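Local coordinates for putative oxidoreductase (Bacteroides fragilis NCTC 9343, PDB 3FHL), which is a putative oxidoreductase of the Gfo/Idh/MocA family that probably uses a nicotinamide dinucleotide bound by its Rossmann-fold domain, at residues F31-L43 with A51-E65. Numbering follows the deposited sequence.
Sequences FELYKIVERSKEL and ASIVRSFKELTEDPE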
loop_
_atom_site.group_PDB
_atom_site.type_symbol
_atom_site.label_atom_id
_atom_site.label_comp_id
_atom_site.label_asym_id
_atom_site.label_seq_id
_atom_site.Cartn_x
_atom_site.Cartn_y
_atom_site.Cartn_z
ATOM N N PHE C 31 18.525 30.700 22.422
ATOM C CA PHE C 31 19.816 30.207 21.961
ATOM C C PHE C 31 20.618 31.368 21.430
ATOM O O PHE C 31 20.056 32.315 20.888
ATOM C CB PHE C 31 19.649 29.177 20.813
ATOM C CG PHE C 31 19.025 27.870 21.248
ATOM C CD1 PHE C 31 19.818 26.769 21.530
ATOM C CD2 PHE C 31 17.644 27.754 21.381
ATOM C CE1 PHE C 31 19.246 25.565 21.955
ATOM C CE2 PHE C 31 17.065 26.566 21.818
ATOM C CZ PHE C 31 17.864 25.471 22.087
ATOM N N GLU C 32 21.938 31.275 21.555
ATOM C CA GLU C 32 22.817 32.138 20.793
ATOM C C GLU C 32 23.587 31.275 19.805
ATOM O O GLU C 32 24.262 30.312 20.202
ATOM C CB GLU C 32 23.785 32.908 21.708
ATOM C CG GLU C 32 24.744 33.817 20.935
ATOM C CD GLU C 32 25.895 34.377 21.773
ATOM O OE1 GLU C 32 26.655 35.209 21.232
ATOM O OE2 GLU C 32 26.052 33.985 22.950
ATOM N N LEU C 33 23.469 31.600 18.518
ATOM C CA LEU C 33 24.326 31.004 17.505
ATOM C C LEU C 33 25.690 31.649 17.673
ATOM O O LEU C 33 26.008 32.658 17.037
ATOM C CB LEU C 33 23.773 31.202 16.084
ATOM C CG LEU C 33 24.512 30.530 14.904
ATOM C CD1 LEU C 33 24.616 28.998 15.021
ATOM C CD2 LEU C 33 23.886 30.925 13.562
ATOM N N TYR C 34 26.481 31.042 18.551
ATOM C CA TYR C 34 27.675 31.682 19.090
ATOM C C TYR C 34 28.887 31.431 18.198
ATOM O O TYR C 34 29.575 32.375 17.798
ATOM C CB TYR C 34 27.909 31.231 20.542
ATOM C CG TYR C 34 29.196 31.741 21.149
ATOM C CD1 TYR C 34 29.478 33.112 21.197
ATOM C CD2 TYR C 34 30.139 30.851 21.664
ATOM C CE1 TYR C 34 30.673 33.584 21.747
ATOM C CE2 TYR C 34 31.337 31.312 22.219
ATOM C CZ TYR C 34 31.596 32.678 22.256
ATOM O OH TYR C 34 32.778 33.136 22.801
ATOM N N LYS C 35 29.130 30.169 17.867
ATOM C CA LYS C 35 30.290 29.812 17.067
ATOM C C LYS C 35 29.986 28.842 15.933
ATOM O O LYS C 35 29.287 27.859 16.130
ATOM C CB LYS C 35 31.396 29.251 17.959
ATOM C CG LYS C 35 32.364 30.304 18.411
ATOM C CD LYS C 35 33.428 29.738 19.317
ATOM C CE LYS C 35 34.338 30.863 19.744
ATOM N NZ LYS C 35 35.193 30.542 20.918
ATOM N N ILE C 36 30.522 29.127 14.748
ATOM C CA ILE C 36 30.347 28.252 13.586
ATOM C C ILE C 36 31.708 27.794 13.059
ATOM O O ILE C 36 32.569 28.617 12.748
ATOM C CB ILE C 36 29.528 28.947 12.451
ATOM C CG1 ILE C 36 28.135 29.360 12.955
ATOM C CG2 ILE C 36 29.396 28.037 11.237
ATOM C CD1 ILE C 36 27.409 30.355 12.057
ATOM N N VAL C 37 31.902 26.480 12.971
ATOM C CA VAL C 37 33.081 25.937 12.296
ATOM C C VAL C 37 32.957 26.070 10.773
ATOM O O VAL C 37 32.052 25.508 10.139
ATOM C CB VAL C 37 33.339 24.467 12.638
ATOM C CG1 VAL C 37 34.643 23.982 11.993
ATOM C CG2 VAL C 37 33.392 24.267 14.132
ATOM N N GLU C 38 33.869 26.840 10.202
ATOM C CA GLU C 38 34.087 26.855 8.767
ATOM C C GLU C 38 35.585 26.668 8.593
ATOM O O GLU C 38 36.363 27.512 9.043
ATOM C CB GLU C 38 33.631 28.179 8.159
ATOM C CG GLU C 38 32.121 28.422 8.200
ATOM C CD GLU C 38 31.676 29.500 7.224
ATOM O OE1 GLU C 38 31.112 30.518 7.676
ATOM O OE2 GLU C 38 31.902 29.338 6.004
ATOM N N ARG C 39 35.988 25.560 7.968
ATOM C CA ARG C 39 37.412 25.207 7.853
ATOM C C ARG C 39 38.243 26.158 6.985
ATOM O O ARG C 39 39.438 26.329 7.236
ATOM C CB ARG C 39 37.590 23.760 7.387
ATOM C CG ARG C 39 37.293 22.716 8.468
ATOM C CD ARG C 39 37.773 21.322 8.060
ATOM N NE ARG C 39 36.904 20.692 7.059
ATOM C CZ ARG C 39 37.075 19.467 6.560
ATOM N NH1 ARG C 39 36.222 18.994 5.659
ATOM N NH2 ARG C 39 38.093 18.709 6.955
ATOM N N SER C 40 37.615 26.799 6.001
ATOM C CA SER C 40 38.342 27.679 5.076
ATOM C C SER C 40 37.541 28.882 4.570
ATOM O O SER C 40 38.115 29.920 4.219
ATOM C CB SER C 40 38.835 26.874 3.878
ATOM O OG SER C 40 37.733 26.380 3.138
ATOM N N LYS C 41 36.221 28.729 4.513
ATOM C CA LYS C 41 35.336 29.771 3.988
ATOM C C LYS C 41 34.827 30.702 5.098
ATOM O O LYS C 41 35.135 30.502 6.274
ATOM C CB LYS C 41 34.149 29.130 3.254
ATOM C CG LYS C 41 34.512 28.351 1.996
ATOM C CD LYS C 41 33.318 27.533 1.505
ATOM C CE LYS C 41 33.564 26.935 0.127
ATOM N NZ LYS C 41 32.281 26.541 -0.529
ATOM N N GLU C 42 34.058 31.717 4.706
ATOM C CA GLU C 42 33.389 32.629 5.640
ATOM C C GLU C 42 31.954 32.893 5.179
ATOM O O GLU C 42 31.468 34.035 5.197
ATOM C CB GLU C 42 34.164 33.941 5.765
ATOM C CG GLU C 42 35.343 33.865 6.731
ATOM C CD GLU C 42 36.454 34.848 6.400
ATOM O OE1 GLU C 42 36.184 35.859 5.711
ATOM O OE2 GLU C 42 37.599 34.600 6.838
ATOM N N LEU C 43 31.284 31.812 4.788
ATOM C CA LEU C 43 29.932 31.850 4.220
ATOM C C LEU C 43 28.871 32.359 5.191
ATOM O O LEU C 43 27.873 32.944 4.768
ATOM C CB LEU C 43 29.538 30.448 3.738
ATOM C CG LEU C 43 29.679 29.998 2.278
ATOM C CD1 LEU C 43 30.869 30.617 1.536
ATOM C CD2 LEU C 43 29.729 28.476 2.233
ATOM N N ALA C 51 27.853 35.838 14.770
ATOM C CA ALA C 51 28.446 34.547 15.104
ATOM C C ALA C 51 29.955 34.650 14.946
ATOM O O ALA C 51 30.449 35.487 14.185
ATOM C CB ALA C 51 27.900 33.446 14.198
ATOM N N SER C 52 30.686 33.807 15.667
ATOM C CA SER C 52 32.138 33.760 15.522
ATOM C C SER C 52 32.571 32.537 14.720
ATOM O O SER C 52 32.273 31.405 15.097
ATOM C CB SER C 52 32.825 33.765 16.891
ATOM O OG SER C 52 32.568 34.977 17.575
ATOM N N ILE C 53 33.277 32.771 13.618
ATOM C CA ILE C 53 33.819 31.677 12.813
ATOM C C ILE C 53 35.089 31.117 13.440
ATOM O O ILE C 53 36.044 31.852 13.683
ATOM C CB ILE C 53 34.063 32.096 11.333
ATOM C CG1 ILE C 53 32.728 32.281 10.615
ATOM C CG2 ILE C 53 34.905 31.039 10.587
ATOM C CD1 ILE C 53 32.759 33.273 9.462
ATOM N N VAL C 54 35.081 29.820 13.724
ATOM C CA VAL C 54 36.290 29.104 14.116
ATOM C C VAL C 54 36.678 28.114 13.015
ATOM O O VAL C 54 35.864 27.793 12.153
ATOM C CB VAL C 54 36.178 28.422 15.516
ATOM C CG1 VAL C 54 36.040 29.480 16.609
ATOM C CG2 VAL C 54 35.030 27.422 15.585
ATOM N N ARG C 55 37.926 27.655 13.039
ATOM C CA ARG C 55 38.481 26.865 11.948
ATOM C C ARG C 55 38.510 25.366 12.222
ATOM O O ARG C 55 38.803 24.576 11.324
ATOM C CB ARG C 55 39.901 27.354 11.597
ATOM C CG ARG C 55 39.996 28.776 11.034
ATOM C CD ARG C 55 39.119 28.948 9.821
ATOM N NE ARG C 55 39.088 30.320 9.319
ATOM C CZ ARG C 55 38.190 30.777 8.444
ATOM N NH1 ARG C 55 37.238 29.977 7.976
ATOM N NH2 ARG C 55 38.236 32.042 8.039
ATOM N N SER C 56 38.230 24.968 13.459
ATOM C CA SER C 56 38.255 23.553 13.801
ATOM C C SER C 56 37.191 23.204 14.817
ATOM O O SER C 56 36.681 24.081 15.530
ATOM C CB SER C 56 39.636 23.128 14.324
ATOM O OG SER C 56 39.915 23.722 15.583
ATOM N N PHE C 57 36.874 21.912 14.869
ATOM C CA PHE C 57 35.879 21.372 15.775
ATOM C C PHE C 57 36.352 21.447 17.222
ATOM O O PHE C 57 35.557 21.733 18.122
ATOM C CB PHE C 57 35.542 19.921 15.409
ATOM C CG PHE C 57 34.493 19.306 16.293
ATOM C CD1 PHE C 57 33.174 19.743 16.232
ATOM C CD2 PHE C 57 34.827 18.313 17.202
ATOM C CE1 PHE C 57 32.207 19.181 17.051
ATOM C CE2 PHE C 57 33.868 17.758 18.026
ATOM C CZ PHE C 57 32.554 18.193 17.951
ATOM N N LYS C 58 37.643 21.190 17.432
ATOM C CA LYS C 58 38.282 21.288 18.753
ATOM C C LYS C 58 38.062 22.661 19.421
ATOM O O LYS C 58 37.915 22.748 20.638
ATOM C CB LYS C 58 39.783 20.983 18.632
ATOM C CG LYS C 58 40.467 20.621 19.946
ATOM C CD LYS C 58 41.994 20.702 19.835
ATOM C CE LYS C 58 42.629 19.329 19.627
ATOM N NZ LYS C 58 42.638 18.508 20.876
ATOM N N GLU C 59 38.001 23.721 18.615
ATOM C CA GLU C 59 37.705 25.065 19.111
ATOM C C GLU C 59 36.277 25.225 19.646
ATOM O O GLU C 59 35.984 26.184 20.371
ATOM C CB GLU C 59 38.015 26.115 18.045
ATOM C CG GLU C 59 39.504 26.326 17.837
ATOM C CD GLU C 59 39.810 27.178 16.629
ATOM O OE1 GLU C 59 39.790 28.425 16.747
ATOM O OE2 GLU C 59 40.081 26.595 15.560
ATOM N N LEU C 60 35.391 24.292 19.299
ATOM C CA LEU C 60 34.078 24.240 19.933
ATOM C C LEU C 60 34.162 23.502 21.239
ATOM O O LEU C 60 33.638 23.973 22.246
ATOM C CB LEU C 60 33.025 23.541 19.053
ATOM C CG LEU C 60 32.621 24.179 17.734
ATOM C CD1 LEU C 60 31.425 23.404 17.133
ATOM C CD2 LEU C 60 32.291 25.630 17.927
ATOM N N THR C 61 34.795 22.331 21.222
ATOM C CA THR C 61 34.805 21.460 22.403
ATOM C C THR C 61 35.639 22.049 23.547
ATOM O O THR C 61 35.375 21.777 24.721
ATOM C CB THR C 61 35.303 20.026 22.093
ATOM O OG1 THR C 61 36.639 20.067 21.576
ATOM C CG2 THR C 61 34.414 19.351 21.073
ATOM N N GLU C 62 36.631 22.862 23.195
ATOM C CA GLU C 62 37.499 23.473 24.196
ATOM C C GLU C 62 37.005 24.831 24.674
ATOM O O GLU C 62 37.618 25.433 25.556
ATOM C CB GLU C 62 38.920 23.599 23.667
ATOM C CG GLU C 62 39.692 22.293 23.647
ATOM C CD GLU C 62 41.078 22.443 23.022
ATOM O OE1 GLU C 62 41.377 23.521 22.453
ATOM O OE2 GLU C 62 41.864 21.474 23.099
ATOM N N ASP C 63 35.904 25.308 24.098
ATOM C CA ASP C 63 35.341 26.589 24.479
ATOM C C ASP C 63 34.558 26.451 25.783
ATOM O O ASP C 63 33.517 25.796 25.807
ATOM C CB ASP C 63 34.460 27.126 23.345
ATOM C CG ASP C 63 33.973 28.545 23.586
ATOM O OD1 ASP C 63 33.740 28.941 24.746
ATOM O OD2 ASP C 63 33.805 29.280 22.596
ATOM N N PRO C 64 35.038 27.098 26.873
ATOM C CA PRO C 64 34.430 26.909 28.201
ATOM C C PRO C 64 33.060 27.565 28.361
ATOM O O PRO C 64 32.371 27.306 29.347
ATOM C CB PRO C 64 35.441 27.586 29.143
ATOM C CG PRO C 64 36.039 28.656 28.310
ATOM C CD PRO C 64 36.168 28.047 26.932
ATOM N N GLU C 65 32.675 28.406 27.407
ATOM C CA GLU C 65 31.385 29.082 27.457
ATOM C C GLU C 65 30.301 28.411 26.591
ATOM O O GLU C 65 29.163 28.865 26.583
ATOM C CB GLU C 65 31.543 30.562 27.090
ATOM C CG GLU C 65 32.567 31.305 27.970
ATOM C CD GLU C 65 32.665 32.789 27.664
ATOM O OE1 GLU C 65 32.661 33.586 28.625
ATOM O OE2 GLU C 65 32.748 33.165 26.475
HETATM O O HOH W 1 29.755 35.078 18.418
HETATM O O HOH W 2 34.008 31.812 24.412
HETATM O O HOH W 3 31.388 34.953 24.688
HETATM O O HOH W 4 37.296 28.784 20.478
#
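Lys35 of strand 31-37 runs its side chain across Ser52 and Val54 to reach Asp63, beyond the short helix 58-61. Its CB lies 3.7 Å from Leu60 CD2. CG passes Ser52 CB and also lies over one face of the Tyr34 ring, toward its rim. CD and CE pass Val54 CG1 at 3.8 Å, the two side chains crossing at about a right angle, and both already lie 3.3 Å from Asp63 OD2. The chain stays extended beyond CG, carrying NZ to Asp63, where it meets OD2 from above the carboxylate plane in a very short salt bridge of 2.5 Å. Water 4 links NZ to Glu59 O. The same OD2 lies at the edge of the Tyr34 ring, near its plane, while Asp63 OD1 accepts from Glu65 N in an Asx turn.

Beneath these side chains, strands 31-37 and 52-54 pair in parallel: Ser52 N to Tyr34 O, Ile36 N to Ser52 O, Val54 N to Ile36 O and Glu38 N to Val54 O. Val37 CG2 packs against Val54 CG2 and Leu60 CG, so strand and helix share one apolar layer.

Past the strand end, Arg55 folds back through a bend at chi2 (-55°). Its NH1 donates to two backbone carbonyls, Glu38 O and Lys41 O, both at 2.8 Å and in the guanidinium plane. NH2 makes a weakly angled bond to Glu42 OE2 within a salt bridge, the two planar groups nearly coplanar, and Ile53 CG2 lies over one guanidinium face.

Strand 52-54 is the outermost strand on this side of the parallel Rossmann sheet. Two charged contacts accompany its pairing: Lys35 with Asp63 joins the turn after the helix to the sheet, and Arg55, gripping two carbonyls, helps to hold the curl of residues 38-42, its positive charge probably steadied by Glu42.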